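Local coordinates for protein phospho-2-dehydro-3-deoxyheptonate aldolase (Francisella tularensis, PDB 3TQK) that probably catalyses the stereospecific condensation of phosphoenolpyruvate with D-erythrose 4-phosphate to give DAHP, the first step of chorismate biosynthesis, and binds manganese, at residues 16-19 with 20-24; 28-31 with 32-36; 67-70 with 71-75; 148-151 with 152-156; 325-328 with 329-333. All coordinates share one frame; numbering follows the deposited sequence.

Overall arrangement
Contacts 1, 2 and 3 are pairings along helices around a (beta/alpha)8 barrel and contact 5 is the capped start of another, while contact 4, the buried one, is a turn in the loop between two barrel strands. Contacts 1, 2 and 4 form one cluster: contact 4 touches both helix 16-22 and helix 27-45. Contact 3 meets contact 5 elsewhere on the barrel, where F327 packs against helix 63-80. The chemistry follows the place. More exposed faces carry side chains such as F30 and R34, whereas contacts 3 and 5 pack apolar groups inward, and in each a threonine hydroxyl bonds a backbone carbonyl one turn back, exposed in contact 3 and buried in contact 5.

Contact 1. Residues 16-19 with 20-24; sequences AEVL and IQDIP
I20 lies close over the carbonyl of A16, at the start of a short helix. I20 N donates to A16 O at 2.8 Å, and I20 CG1 comes to 3.2 Å from A16 O, because chi1 of -68° sets CG1 beside the backbone N, over the preceding turn. Beyond it, I20 CD1 reaches A16 CB at 4.2 Å. The helix closes at I23, whose N bonds to L19 O at 2.7 Å in a markedly bent geometry, 137° at the hydrogen, as I23 leaves helical backbone angles. The segment is the short N-terminal helix 16-22, which precedes the first strand of the TIM barrel and rests on helix 116-132, with L19 and I23 buried. The looser, solvent-facing part holds E17 and Q21, where Q21 CG lies 3.3 Å from E17 O. D22 is exposed too, but tied down: it runs side by side with V18, V18 CG1 lightly touching D22 OD2 at 3.9 Å, and the carboxylate has its polar partner in R121, to which D22 OD2 forms a salt bridge.

Contact 2. Residues 28-31 with 32-36; sequences TSFE and TVRKS
The carbonyl oxygen T28 O receives T32 N at 2.9 Å and has the hydroxyl of the same residue, T32 OG1, equally near. Chi1 of -61° tucks that hydroxyl back beside the backbone N, but its single proton could go instead to T131 O of helix 116-132, so the second bond remains unsettled. One turn later the pattern recurs, with S36 N and S36 OG reaching T32 O from opposite faces of its carbonyl plane; S36 OG is also hydrogen-bonded to T155 OG1, in the loop before strand 156-159. The outer flank depends on a different chemistry. F30 and R34 cross with ring and guanidinium planes 69° apart, and F30 CE2 lies over one face of the guanidinium, 3.5 Å from R34 NH1. The bend at chi3 of R34 (59°) turns its end back toward that ring. E31 runs alongside R34 and touches through its aliphatic part, E31 CG lying 3.8 Å from R34 NH2. No N-H points at its carboxylate, so any attraction is probably no more than long-range electrostatics. With S29 and V33 buried and F30 and R34 exposed, the whole is typical of an amphipathic helix, here the N-terminal helix 27-45 that precedes the first barrel strand and packs on helix 116-132.

Contact 3. Residues 67-70 with 71-75; sequences IEYA and TKLKE
T71, exposed at the surface, folds its hydroxyl back along the helix onto I67: chi1 of -51° holds OG1 beside the backbone N, and T71 OG1 donates to I67 O at 2.9 Å from a position 39° above the carbonyl plane. T71 N meets the same oxygen nearly along the C=O axis, so I67 O is held by two donors of one residue. A70 and Y69 are buried. A70 presents a small methyl group to the protein interior, while its carbonyl takes K74 N in a straight bond of 2.7 Å from A70 O. Y69 slants its ring toward the C-terminal end of the helix, CG anti to the backbone N (chi1 -177°), which brings Y69 CE1 to 4.3 Å from L73 CD2, an oblique apolar touch. The phenol end goes elsewhere: Y69 OH is hydrogen-bonded to S300 OG, and the Y69 side chain as a whole lies about 8 Å from that of the manganese ligand E299. On the exposed side the bond from K72 N to E68 O is weak. Helix 63-80 is the crossover of a beta-alpha-beta unit: Y69 and L73 lie on V55 of strand 51-56 and M88 of strand 84-89, and A70 packs on L130 of helix 116-132.

Contact 4. Residues 148-151 with 152-156; sequences QYFA and ELITW
A beta turn of type I, F150 to L153, shapes the loop that joins barrel strands 137-140 and 156-159. L153 N closes it on F150 O at 2.9 Å, the donor standing 48° above the carbonyl plane rather than on a lone pair. A weak bond of 3.4 Å from I154 N to A151 O prolongs the turn by one residue. The apolar side chains fold inward around it: F150 CB meets L153 CD1 at 4.3 Å, and F150 CD2 meets I154 CG1 at the same separation, obliquely to the ring. E152 doubles back toward the start of the turn. Its CG sits in the crowded position between backbone N and carbonyl carbon, and a further bend at chi2 (-80°) brings E152 OE1 to 3.4 Å from F150 C. The carboxylate is satisfied at both oxygens. A water donates to E152 OE1 at 2.8 Å and to Q148 O at 2.7 Å, bridging across the segments, while E152 OE2 forms a salt bridge with R124. Because R124 also donates to Y149 O, it links the carboxylate to the backbone before the turn. F150, L153 and I154 lie against L127 of helix 116-132, F150 and I154 also touch T139 of strand 137-140, and Y149 rests on A16 and L19 of helix 16-22.

Contact 5. Residues 325-328 with 329-333; sequences VDFE and ETVKM
V325 and E329 cross at about a right angle, the carboxylate lying beside the valine branches with E329 OE1 3.9 Å from V325 CB. From the same valine, CG2 slants over T330 and M333, a selenomethionine: V325 CG2 is 3.5 Å from T330 OG1 and 4.1 Å from M333 SE. D326 also lies across E329. With CG between backbone N and carbonyl carbon (chi1 60°), its carboxylate turns back to N-cap the helix, D326 OD1 accepting from E329 N at 3.0 Å and 163°. Its carbonyl is occupied as well, since D326 O takes both T330 N and, at 2.8 Å from 41° above the carbonyl plane, T330 OG1. The hydroxyl of T330 is also hydrogen-bonded to S300 OG, the serine that Y69 meets. On another flank F327 crosses V331 at a slant, F327 CE2 3.6 Å from V331 CG2. That flank packs on helix 63-80, F327 touching L73 and V331 touching Q76, whereas V325 and M333 settle on I298 of strand 293-299 and Q276 of helix 276-289.

Contact 1. Residues 16-19 with 20-24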
loop_
_atom_site.group_PDB
_atom_site.type_symbol
_atom_site.label_atom_id
_atom_site.label_comp_id
_atom_site.label_asym_id
_atom_site.label_seq_id
_atom_site.Cartn_x
_atom_site.Cartn_y
_atom_site.Cartn_z
ATOM N N ALA A 16 15.646 -10.596 -12.588
ATOM C CA ALA A 16 15.557 -9.664 -13.714
ATOM C C ALA A 16 16.799 -9.721 -14.571
ATOM O O ALA A 16 16.715 -9.584 -15.792
ATOM C CB ALA A 16 15.315 -8.234 -13.212
ATOM N N GLU A 17 17.948 -9.910 -13.929
ATOM C CA GLU A 17 19.230 -10.113 -14.622
ATOM C C GLU A 17 19.094 -10.985 -15.855
ATOM O O GLU A 17 19.649 -10.700 -16.922
ATOM C CB GLU A 17 20.183 -10.897 -13.719
ATOM C CG GLU A 17 21.225 -10.110 -13.013
ATOM C CD GLU A 17 22.159 -11.013 -12.232
ATOM O OE1 GLU A 17 21.838 -12.216 -12.040
ATOM O OE2 GLU A 17 23.216 -10.509 -11.808
ATOM N N VAL A 18 18.428 -12.116 -15.645
ATOM C CA VAL A 18 18.366 -13.159 -16.647
ATOM C C VAL A 18 17.469 -12.681 -17.782
ATOM O O VAL A 18 17.839 -12.779 -18.944
ATOM C CB VAL A 18 17.870 -14.485 -16.032
ATOM C CG1 VAL A 18 17.610 -15.501 -17.108
ATOM C CG2 VAL A 18 18.901 -15.015 -15.013
ATOM N N LEU A 19 16.315 -12.113 -17.446
ATOM C CA LEU A 19 15.407 -11.620 -18.476
ATOM C C LEU A 19 16.001 -10.448 -19.235
ATOM O O LEU A 19 15.709 -10.271 -20.411
ATOM C CB LEU A 19 14.049 -11.222 -17.896
ATOM C CG LEU A 19 13.294 -12.269 -17.075
ATOM C CD1 LEU A 19 11.773 -11.964 -17.050
ATOM C CD2 LEU A 19 13.578 -13.653 -17.565
ATOM N N ILE A 20 16.815 -9.642 -18.559
ATOM C CA ILE A 20 17.526 -8.537 -19.204
ATOM C C ILE A 20 18.574 -9.047 -20.188
ATOM O O ILE A 20 18.733 -8.477 -21.257
ATOM C CB ILE A 20 18.146 -7.560 -18.159
ATOM C CG1 ILE A 20 17.016 -6.811 -17.429
ATOM C CG2 ILE A 20 19.105 -6.534 -18.836
ATOM C CD1 ILE A 20 17.418 -6.119 -16.140
ATOM N N GLN A 21 19.273 -10.126 -19.852
ATOM C CA GLN A 21 20.183 -10.765 -20.806
ATOM C C GLN A 21 19.418 -11.346 -21.985
ATOM O O GLN A 21 19.795 -11.139 -23.126
ATOM C CB GLN A 21 21.017 -11.874 -20.154
ATOM C CG GLN A 21 22.055 -11.360 -19.137
ATOM C CD GLN A 21 23.257 -12.298 -18.966
ATOM O OE1 GLN A 21 24.159 -12.320 -19.813
ATOM N NE2 GLN A 21 23.276 -13.066 -17.863
ATOM N N ASP A 22 18.349 -12.076 -21.695
ATOM C CA ASP A 22 17.503 -12.679 -22.731
ATOM C C ASP A 22 16.830 -11.628 -23.620
ATOM O O ASP A 22 16.706 -11.836 -24.831
ATOM C CB ASP A 22 16.422 -13.571 -22.095
ATOM C CG ASP A 22 16.987 -14.861 -21.494
ATOM O OD1 ASP A 22 18.146 -15.224 -21.781
ATOM O OD2 ASP A 22 16.258 -15.532 -20.729
ATOM N N ILE A 23 16.404 -10.515 -23.017
ATOM C CA ILE A 23 15.610 -9.498 -23.706
ATOM C C ILE A 23 16.288 -8.129 -23.495
ATOM O O ILE A 23 15.839 -7.323 -22.670
ATOM C CB ILE A 23 14.144 -9.478 -23.169
ATOM C CG1 ILE A 23 13.494 -10.865 -23.248
ATOM C CG2 ILE A 23 13.286 -8.485 -23.939
ATOM C CD1 ILE A 23 12.183 -10.965 -22.461
ATOM N N PRO A 24 17.387 -7.874 -24.221
ATOM C CA PRO A 24 18.214 -6.719 -23.917
ATOM C C PRO A 24 17.563 -5.404 -24.294
ATOM O O PRO A 24 16.663 -5.378 -25.138
ATOM C CB PRO A 24 19.482 -6.951 -24.755
ATOM C CG PRO A 24 19.055 -7.842 -25.861
ATOM C CD PRO A 24 17.957 -8.694 -25.309
#

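Contact 2. Residues 28-31 with 32-36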
loop_
_atom_site.group_PDB
_atom_site.type_symbol
_atom_site.label_atom_id
_atom_site.label_comp_id
_atom_site.label_asym_id
_atom_site.label_seq_id
_atom_site.Cartn_x
_atom_site.Cartn_y
_atom_site.Cartn_z
ATOM N N THR A 28 17.181 1.556 -30.206
ATOM C CA THR A 28 16.005 2.372 -30.470
ATOM C C THR A 28 15.166 2.554 -29.205
ATOM O O THR A 28 14.684 3.657 -28.928
ATOM C CB THR A 28 15.125 1.801 -31.602
ATOM O OG1 THR A 28 15.895 1.713 -32.804
ATOM C CG2 THR A 28 13.917 2.719 -31.874
ATOM N N SER A 29 15.013 1.477 -28.439
ATOM C CA SER A 29 14.332 1.535 -27.158
ATOM C C SER A 29 15.002 2.546 -26.226
ATOM O O SER A 29 14.331 3.393 -25.663
ATOM C CB SER A 29 14.274 0.148 -26.495
ATOM O OG SER A 29 13.468 -0.750 -27.243
ATOM N N PHE A 30 16.320 2.447 -26.073
ATOM C CA PHE A 30 17.071 3.340 -25.199
ATOM C C PHE A 30 16.805 4.811 -25.551
ATOM O O PHE A 30 16.543 5.648 -24.668
ATOM C CB PHE A 30 18.561 3.043 -25.312
ATOM C CG PHE A 30 19.436 4.035 -24.600
ATOM C CD1 PHE A 30 19.560 4.005 -23.216
ATOM C CD2 PHE A 30 20.147 4.993 -25.312
ATOM C CE1 PHE A 30 20.377 4.920 -22.545
ATOM C CE2 PHE A 30 20.963 5.921 -24.652
ATOM C CZ PHE A 30 21.080 5.880 -23.269
ATOM N N GLU A 31 16.853 5.103 -26.846
ATOM C CA GLU A 31 16.712 6.466 -27.335
ATOM C C GLU A 31 15.289 6.981 -27.224
ATOM O O GLU A 31 15.089 8.161 -26.930
ATOM C CB GLU A 31 17.236 6.579 -28.771
ATOM C CG GLU A 31 18.743 6.340 -28.825
ATOM C CD GLU A 31 19.307 6.201 -30.216
ATOM O OE1 GLU A 31 18.532 6.122 -31.201
ATOM O OE2 GLU A 31 20.559 6.156 -30.313
ATOM N N THR A 32 14.308 6.103 -27.429
ATOM C CA THR A 32 12.909 6.462 -27.224
ATOM C C THR A 32 12.650 6.822 -25.762
ATOM O O THR A 32 11.966 7.809 -25.471
ATOM C CB THR A 32 11.964 5.320 -27.662
ATOM O OG1 THR A 32 12.148 5.061 -29.051
ATOM C CG2 THR A 32 10.483 5.671 -27.418
ATOM N N VAL A 33 13.194 6.033 -24.839
ATOM C CA VAL A 33 12.965 6.283 -23.424
ATOM C C VAL A 33 13.669 7.565 -22.995
ATOM O O VAL A 33 13.066 8.420 -22.355
ATOM C CB VAL A 33 13.421 5.106 -22.532
ATOM C CG1 VAL A 33 13.235 5.450 -21.059
ATOM C CG2 VAL A 33 12.641 3.823 -22.877
ATOM N N ARG A 34 14.938 7.703 -23.369
ATOM C CA ARG A 34 15.728 8.857 -22.979
ATOM C C ARG A 34 15.044 10.140 -23.419
ATOM O O ARG A 34 14.852 11.060 -22.618
ATOM C CB ARG A 34 17.131 8.800 -23.585
ATOM C CG ARG A 34 18.014 9.996 -23.164
ATOM C CD ARG A 34 19.385 9.941 -23.781
ATOM N NE ARG A 34 19.301 9.933 -25.238
ATOM C CZ ARG A 34 20.299 9.581 -26.046
ATOM N NH1 ARG A 34 21.486 9.221 -25.555
ATOM N NH2 ARG A 34 20.110 9.581 -27.360
ATOM N N LYS A 35 14.651 10.177 -24.686
ATOM C CA LYS A 35 14.034 11.356 -25.268
ATOM C C LYS A 35 12.657 11.630 -24.683
ATOM O O LYS A 35 12.380 12.750 -24.236
ATOM C CB LYS A 35 13.942 11.191 -26.782
ATOM C CG LYS A 35 13.272 12.330 -27.548
ATOM C CD LYS A 35 13.274 11.976 -29.044
ATOM C CE LYS A 35 12.643 13.035 -29.920
ATOM N NZ LYS A 35 13.229 12.925 -31.301
ATOM N N SER A 36 11.799 10.620 -24.668
ATOM C CA SER A 36 10.430 10.806 -24.197
ATOM C C SER A 36 10.380 11.184 -22.721
ATOM O O SER A 36 9.491 11.928 -22.303
ATOM C CB SER A 36 9.589 9.549 -24.454
ATOM O OG SER A 36 10.145 8.393 -23.857
#

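Contact 3. Residues 67-70 with 71-75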
loop_
_atom_site.group_PDB
_atom_site.type_symbol
_atom_site.label_atom_id
_atom_site.label_comp_id
_atom_site.label_asym_id
_atom_site.label_seq_id
_atom_site.Cartn_x
_atom_site.Cartn_y
_atom_site.Cartn_z
ATOM N N ILE A 67 0.448 -5.188 -29.805
ATOM C CA ILE A 67 1.306 -4.771 -30.912
ATOM C C ILE A 67 0.463 -4.163 -32.045
ATOM O O ILE A 67 0.776 -3.070 -32.536
ATOM C CB ILE A 67 2.161 -5.953 -31.450
ATOM C CG1 ILE A 67 3.245 -6.351 -30.430
ATOM C CG2 ILE A 67 2.781 -5.611 -32.812
ATOM C CD1 ILE A 67 4.358 -5.342 -30.271
ATOM N N GLU A 68 -0.610 -4.839 -32.452
ATOM C CA GLU A 68 -1.467 -4.265 -33.491
ATOM C C GLU A 68 -2.015 -2.893 -33.101
ATOM O O GLU A 68 -2.011 -1.978 -33.919
ATOM C CB GLU A 68 -2.618 -5.191 -33.866
ATOM C CG GLU A 68 -3.379 -4.720 -35.107
ATOM C CD GLU A 68 -4.537 -5.627 -35.468
ATOM O OE1 GLU A 68 -5.554 -5.107 -35.968
ATOM O OE2 GLU A 68 -4.435 -6.852 -35.248
ATOM N N TYR A 69 -2.478 -2.752 -31.859
ATOM C CA TYR A 69 -2.936 -1.454 -31.345
ATOM C C TYR A 69 -1.828 -0.409 -31.456
ATOM O O TYR A 69 -2.065 0.719 -31.891
ATOM C CB TYR A 69 -3.388 -1.573 -29.879
ATOM C CG TYR A 69 -3.939 -0.278 -29.305
ATOM C CD1 TYR A 69 -3.111 0.615 -28.649
ATOM C CD2 TYR A 69 -5.282 0.047 -29.431
ATOM C CE1 TYR A 69 -3.599 1.796 -28.129
ATOM C CE2 TYR A 69 -5.784 1.225 -28.924
ATOM C CZ TYR A 69 -4.936 2.101 -28.272
ATOM O OH TYR A 69 -5.414 3.284 -27.761
ATOM N N ALA A 70 -0.619 -0.801 -31.061
ATOM C CA ALA A 70 0.528 0.105 -31.031
ATOM C C ALA A 70 0.863 0.626 -32.410
ATOM O O ALA A 70 1.195 1.799 -32.566
ATOM C CB ALA A 70 1.728 -0.579 -30.444
ATOM N N THR A 71 0.784 -0.251 -33.403
ATOM C CA THR A 71 1.007 0.123 -34.789
ATOM C C THR A 71 0.066 1.251 -35.214
ATOM O O THR A 71 0.497 2.248 -35.793
ATOM C CB THR A 71 0.805 -1.084 -35.722
ATOM O OG1 THR A 71 1.580 -2.188 -35.230
ATOM C CG2 THR A 71 1.206 -0.736 -37.165
ATOM N N LYS A 72 -1.215 1.082 -34.914
ATOM C CA LYS A 72 -2.207 2.102 -35.215
ATOM C C LYS A 72 -1.892 3.395 -34.470
ATOM O O LYS A 72 -1.977 4.468 -35.041
ATOM C CB LYS A 72 -3.623 1.616 -34.876
ATOM C CG LYS A 72 -4.255 0.723 -35.961
ATOM C CD LYS A 72 -5.649 0.206 -35.544
ATOM C CE LYS A 72 -6.689 0.385 -36.661
ATOM N NZ LYS A 72 -6.288 -0.250 -37.950
ATOM N N LEU A 73 -1.518 3.290 -33.201
ATOM C CA LEU A 73 -1.188 4.475 -32.415
ATOM C C LEU A 73 0.041 5.196 -32.988
ATOM O O LEU A 73 0.026 6.406 -33.167
ATOM C CB LEU A 73 -0.965 4.102 -30.944
ATOM C CG LEU A 73 -0.961 5.256 -29.943
ATOM C CD1 LEU A 73 -2.332 5.913 -29.851
ATOM C CD2 LEU A 73 -0.509 4.764 -28.595
ATOM N N LYS A 74 1.091 4.443 -33.299
ATOM C CA LYS A 74 2.320 5.030 -33.813
ATOM C C LYS A 74 2.034 5.798 -35.102
ATOM O O LYS A 74 2.655 6.810 -35.360
ATOM C CB LYS A 74 3.407 3.959 -33.992
ATOM C CG LYS A 74 4.751 4.435 -34.552
ATOM C CD LYS A 74 5.484 5.388 -33.598
ATOM C CE LYS A 74 6.749 5.966 -34.239
ATOM N NZ LYS A 74 7.269 7.127 -33.450
ATOM N N GLU A 75 1.052 5.351 -35.871
ATOM C CA GLU A 75 0.663 6.021 -37.105
ATOM C C GLU A 75 0.107 7.410 -36.861
ATOM O O GLU A 75 0.237 8.277 -37.714
ATOM C CB GLU A 75 -0.402 5.215 -37.860
ATOM C CG GLU A 75 0.121 4.145 -38.791
ATOM C CD GLU A 75 -0.990 3.553 -39.670
ATOM O OE1 GLU A 75 -0.890 3.660 -40.915
ATOM O OE2 GLU A 75 -1.964 3.000 -39.109
#

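Contact 4. Residues 148-151 with 152-156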
loop_
_atom_site.group_PDB
_atom_site.type_symbol
_atom_site.label_atom_id
_atom_site.label_comp_id
_atom_site.label_asym_id
_atom_site.label_seq_id
_atom_site.Cartn_x
_atom_site.Cartn_y
_atom_site.Cartn_z
ATOM N N GLN A 148 12.147 -4.003 -11.396
ATOM C CA GLN A 148 13.493 -4.336 -11.860
ATOM C C GLN A 148 13.477 -5.046 -13.206
ATOM O O GLN A 148 14.469 -5.018 -13.933
ATOM C CB GLN A 148 14.215 -5.208 -10.829
ATOM C CG GLN A 148 14.573 -4.470 -9.536
ATOM C CD GLN A 148 15.736 -3.469 -9.696
ATOM O OE1 GLN A 148 16.160 -3.128 -10.818
ATOM N NE2 GLN A 148 16.257 -2.998 -8.567
ATOM N N TYR A 149 12.344 -5.661 -13.548
ATOM C CA TYR A 149 12.212 -6.369 -14.803
ATOM C C TYR A 149 11.989 -5.480 -16.022
ATOM O O TYR A 149 12.170 -5.946 -17.149
ATOM C CB TYR A 149 11.088 -7.413 -14.703
ATOM C CG TYR A 149 11.429 -8.532 -13.762
ATOM C CD1 TYR A 149 11.309 -8.370 -12.391
ATOM C CD2 TYR A 149 11.906 -9.743 -14.241
ATOM C CE1 TYR A 149 11.643 -9.387 -11.515
ATOM C CE2 TYR A 149 12.240 -10.785 -13.371
ATOM C CZ TYR A 149 12.110 -10.595 -12.014
ATOM O OH TYR A 149 12.430 -11.603 -11.152
ATOM N N PHE A 150 11.591 -4.223 -15.830
ATOM C CA PHE A 150 11.318 -3.359 -16.987
ATOM C C PHE A 150 11.315 -1.836 -16.769
ATOM O O PHE A 150 10.925 -1.091 -17.672
ATOM C CB PHE A 150 9.983 -3.772 -17.634
ATOM C CG PHE A 150 8.840 -3.918 -16.662
ATOM C CD1 PHE A 150 8.309 -5.158 -16.381
ATOM C CD2 PHE A 150 8.295 -2.819 -16.034
ATOM C CE1 PHE A 150 7.257 -5.301 -15.489
ATOM C CE2 PHE A 150 7.244 -2.967 -15.146
ATOM C CZ PHE A 150 6.734 -4.216 -14.881
ATOM N N ALA A 151 11.762 -1.359 -15.617
ATOM C CA ALA A 151 11.635 0.082 -15.290
ATOM C C ALA A 151 12.406 1.007 -16.245
ATOM O O ALA A 151 12.047 2.177 -16.390
ATOM C CB ALA A 151 12.068 0.348 -13.844
ATOM N N GLU A 152 13.458 0.483 -16.877
ATOM C CA GLU A 152 14.264 1.233 -17.843
ATOM C C GLU A 152 13.614 1.301 -19.237
ATOM O O GLU A 152 14.149 1.948 -20.134
ATOM C CB GLU A 152 15.704 0.658 -17.927
ATOM C CG GLU A 152 15.961 -0.481 -18.973
ATOM C CD GLU A 152 15.518 -1.885 -18.523
ATOM O OE1 GLU A 152 14.560 -2.015 -17.731
ATOM O OE2 GLU A 152 16.135 -2.872 -18.979
ATOM N N LEU A 153 12.478 0.631 -19.418
ATOM C CA LEU A 153 11.683 0.726 -20.651
ATOM C C LEU A 153 10.457 1.639 -20.463
ATOM O O LEU A 153 9.697 1.877 -21.399
ATOM C CB LEU A 153 11.221 -0.667 -21.063
ATOM C CG LEU A 153 12.324 -1.617 -21.526
ATOM C CD1 LEU A 153 11.846 -3.063 -21.473
ATOM C CD2 LEU A 153 12.806 -1.244 -22.923
ATOM N N ILE A 154 10.292 2.165 -19.248
ATOM C CA ILE A 154 9.135 2.985 -18.883
ATOM C C ILE A 154 9.517 4.471 -18.870
ATOM O O ILE A 154 10.499 4.877 -18.216
ATOM C CB ILE A 154 8.600 2.581 -17.507
ATOM C CG1 ILE A 154 8.065 1.149 -17.565
ATOM C CG2 ILE A 154 7.514 3.551 -17.005
ATOM C CD1 ILE A 154 7.030 0.919 -18.635
ATOM N N THR A 155 8.731 5.252 -19.616
ATOM C CA THR A 155 8.865 6.703 -19.707
ATOM C C THR A 155 8.130 7.413 -18.571
ATOM O O THR A 155 8.628 8.382 -18.010
ATOM C CB THR A 155 8.278 7.193 -21.018
ATOM O OG1 THR A 155 9.123 6.768 -22.098
ATOM C CG2 THR A 155 8.129 8.741 -21.019
ATOM N N TRP A 156 6.941 6.919 -18.260
ATOM C CA TRP A 156 6.064 7.520 -17.275
ATOM C C TRP A 156 5.358 6.405 -16.536
ATOM O O TRP A 156 4.874 5.470 -17.158
ATOM C CB TRP A 156 5.011 8.375 -17.966
ATOM C CG TRP A 156 4.008 8.980 -17.057
ATOM C CD1 TRP A 156 4.070 10.212 -16.485
ATOM C CD2 TRP A 156 2.775 8.406 -16.635
ATOM N NE1 TRP A 156 2.964 10.432 -15.723
ATOM C CE2 TRP A 156 2.147 9.340 -15.805
ATOM C CE3 TRP A 156 2.144 7.181 -16.869
ATOM C CZ2 TRP A 156 0.923 9.096 -15.207
ATOM C CZ3 TRP A 156 0.926 6.944 -16.281
ATOM C CH2 TRP A 156 0.329 7.894 -15.456
HETATM O O HOH W 1 15.108 -2.730 -15.125
#

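Contact 5. Residues 325-328 with 329-333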
loop_
_atom_site.group_PDB
_atom_site.type_symbol
_atom_site.label_atom_id
_atom_site.label_comp_id
_atom_site.label_asym_id
_atom_site.label_seq_id
_atom_site.Cartn_x
_atom_site.Cartn_y
_atom_site.Cartn_z
ATOM N N VAL A 325 -12.872 2.794 -25.009
ATOM C CA VAL A 325 -13.331 3.317 -26.300
ATOM C C VAL A 325 -12.560 2.634 -27.438
ATOM O O VAL A 325 -11.451 2.147 -27.235
ATOM C CB VAL A 325 -13.198 4.859 -26.400
ATOM C CG1 VAL A 325 -13.982 5.529 -25.287
ATOM C CG2 VAL A 325 -11.730 5.303 -26.361
ATOM N N ASP A 326 -13.158 2.563 -28.625
ATOM C CA ASP A 326 -12.441 2.018 -29.785
ATOM C C ASP A 326 -11.434 3.054 -30.332
ATOM O O ASP A 326 -11.390 4.193 -29.858
ATOM C CB ASP A 326 -13.401 1.458 -30.863
ATOM C CG ASP A 326 -14.358 2.500 -31.436
ATOM O OD1 ASP A 326 -13.920 3.627 -31.752
ATOM O OD2 ASP A 326 -15.554 2.167 -31.605
ATOM N N PHE A 327 -10.615 2.643 -31.297
ATOM C CA PHE A 327 -9.553 3.502 -31.834
ATOM C C PHE A 327 -10.091 4.695 -32.625
ATOM O O PHE A 327 -9.560 5.801 -32.534
ATOM C CB PHE A 327 -8.596 2.704 -32.719
ATOM C CG PHE A 327 -7.305 3.422 -32.995
ATOM C CD1 PHE A 327 -6.296 3.437 -32.045
ATOM C CD2 PHE A 327 -7.109 4.097 -34.189
ATOM C CE1 PHE A 327 -5.107 4.100 -32.286
ATOM C CE2 PHE A 327 -5.920 4.766 -34.437
ATOM C CZ PHE A 327 -4.923 4.766 -33.483
ATOM N N GLU A 328 -11.136 4.455 -33.410
ATOM C CA GLU A 328 -11.798 5.514 -34.160
ATOM C C GLU A 328 -12.138 6.665 -33.223
ATOM O O GLU A 328 -11.807 7.812 -33.513
ATOM C CB GLU A 328 -13.056 4.959 -34.831
ATOM C CG GLU A 328 -13.863 5.943 -35.670
ATOM C CD GLU A 328 -15.038 5.263 -36.357
ATOM O OE1 GLU A 328 -15.281 4.071 -36.062
ATOM O OE2 GLU A 328 -15.717 5.906 -37.186
ATOM N N GLU A 329 -12.760 6.348 -32.086
ATOM C CA GLU A 329 -13.142 7.367 -31.114
ATOM C C GLU A 329 -11.902 8.007 -30.481
ATOM O O GLU A 329 -11.897 9.203 -30.191
ATOM C CB GLU A 329 -14.074 6.788 -30.035
ATOM C CG GLU A 329 -14.864 7.873 -29.268
ATOM C CD GLU A 329 -15.913 7.333 -28.282
ATOM O OE1 GLU A 329 -16.339 6.161 -28.401
ATOM O OE2 GLU A 329 -16.328 8.108 -27.391
ATOM N N THR A 330 -10.856 7.207 -30.284
ATOM C CA THR A 330 -9.589 7.709 -29.763
ATOM C C THR A 330 -8.952 8.768 -30.672
ATOM O O THR A 330 -8.407 9.753 -30.173
ATOM C CB THR A 330 -8.573 6.567 -29.516
ATOM O OG1 THR A 330 -9.184 5.551 -28.714
ATOM C CG2 THR A 330 -7.336 7.091 -28.806
ATOM N N VAL A 331 -9.021 8.569 -31.988
ATOM C CA VAL A 331 -8.511 9.558 -32.938
ATOM C C VAL A 331 -9.274 10.880 -32.798
ATOM O O VAL A 331 -8.671 11.950 -32.836
ATOM C CB VAL A 331 -8.588 9.055 -34.403
ATOM C CG1 VAL A 331 -8.324 10.192 -35.379
ATOM C CG2 VAL A 331 -7.602 7.917 -34.629
ATOM N N LYS A 332 -10.589 10.811 -32.613
ATOM C CA LYS A 332 -11.382 12.027 -32.412
ATOM C C LYS A 332 -10.937 12.772 -31.163
ATOM O O LYS A 332 -10.903 13.999 -31.134
ATOM C CB LYS A 332 -12.884 11.725 -32.302
ATOM C CG LYS A 332 -13.646 11.899 -33.605
ATOM C CD LYS A 332 -13.762 10.592 -34.401
ATOM C CE LYS A 332 -15.091 9.867 -34.135
ATOM N NZ LYS A 332 -16.181 10.346 -35.038
HETATM N N MSE A 333 -10.623 12.010 -30.127
HETATM C CA MSE A 333 -10.201 12.583 -28.869
HETATM C C MSE A 333 -8.836 13.268 -29.024
HETATM O O MSE A 333 -8.625 14.340 -28.474
HETATM C CB MSE A 333 -10.190 11.505 -27.785
HETATM C CG MSE A 333 -11.592 11.004 -27.468
HETATM SE SE MSE A 333 -11.663 9.418 -26.365
HETATM C CE MSE A 333 -11.539 10.298 -24.622
#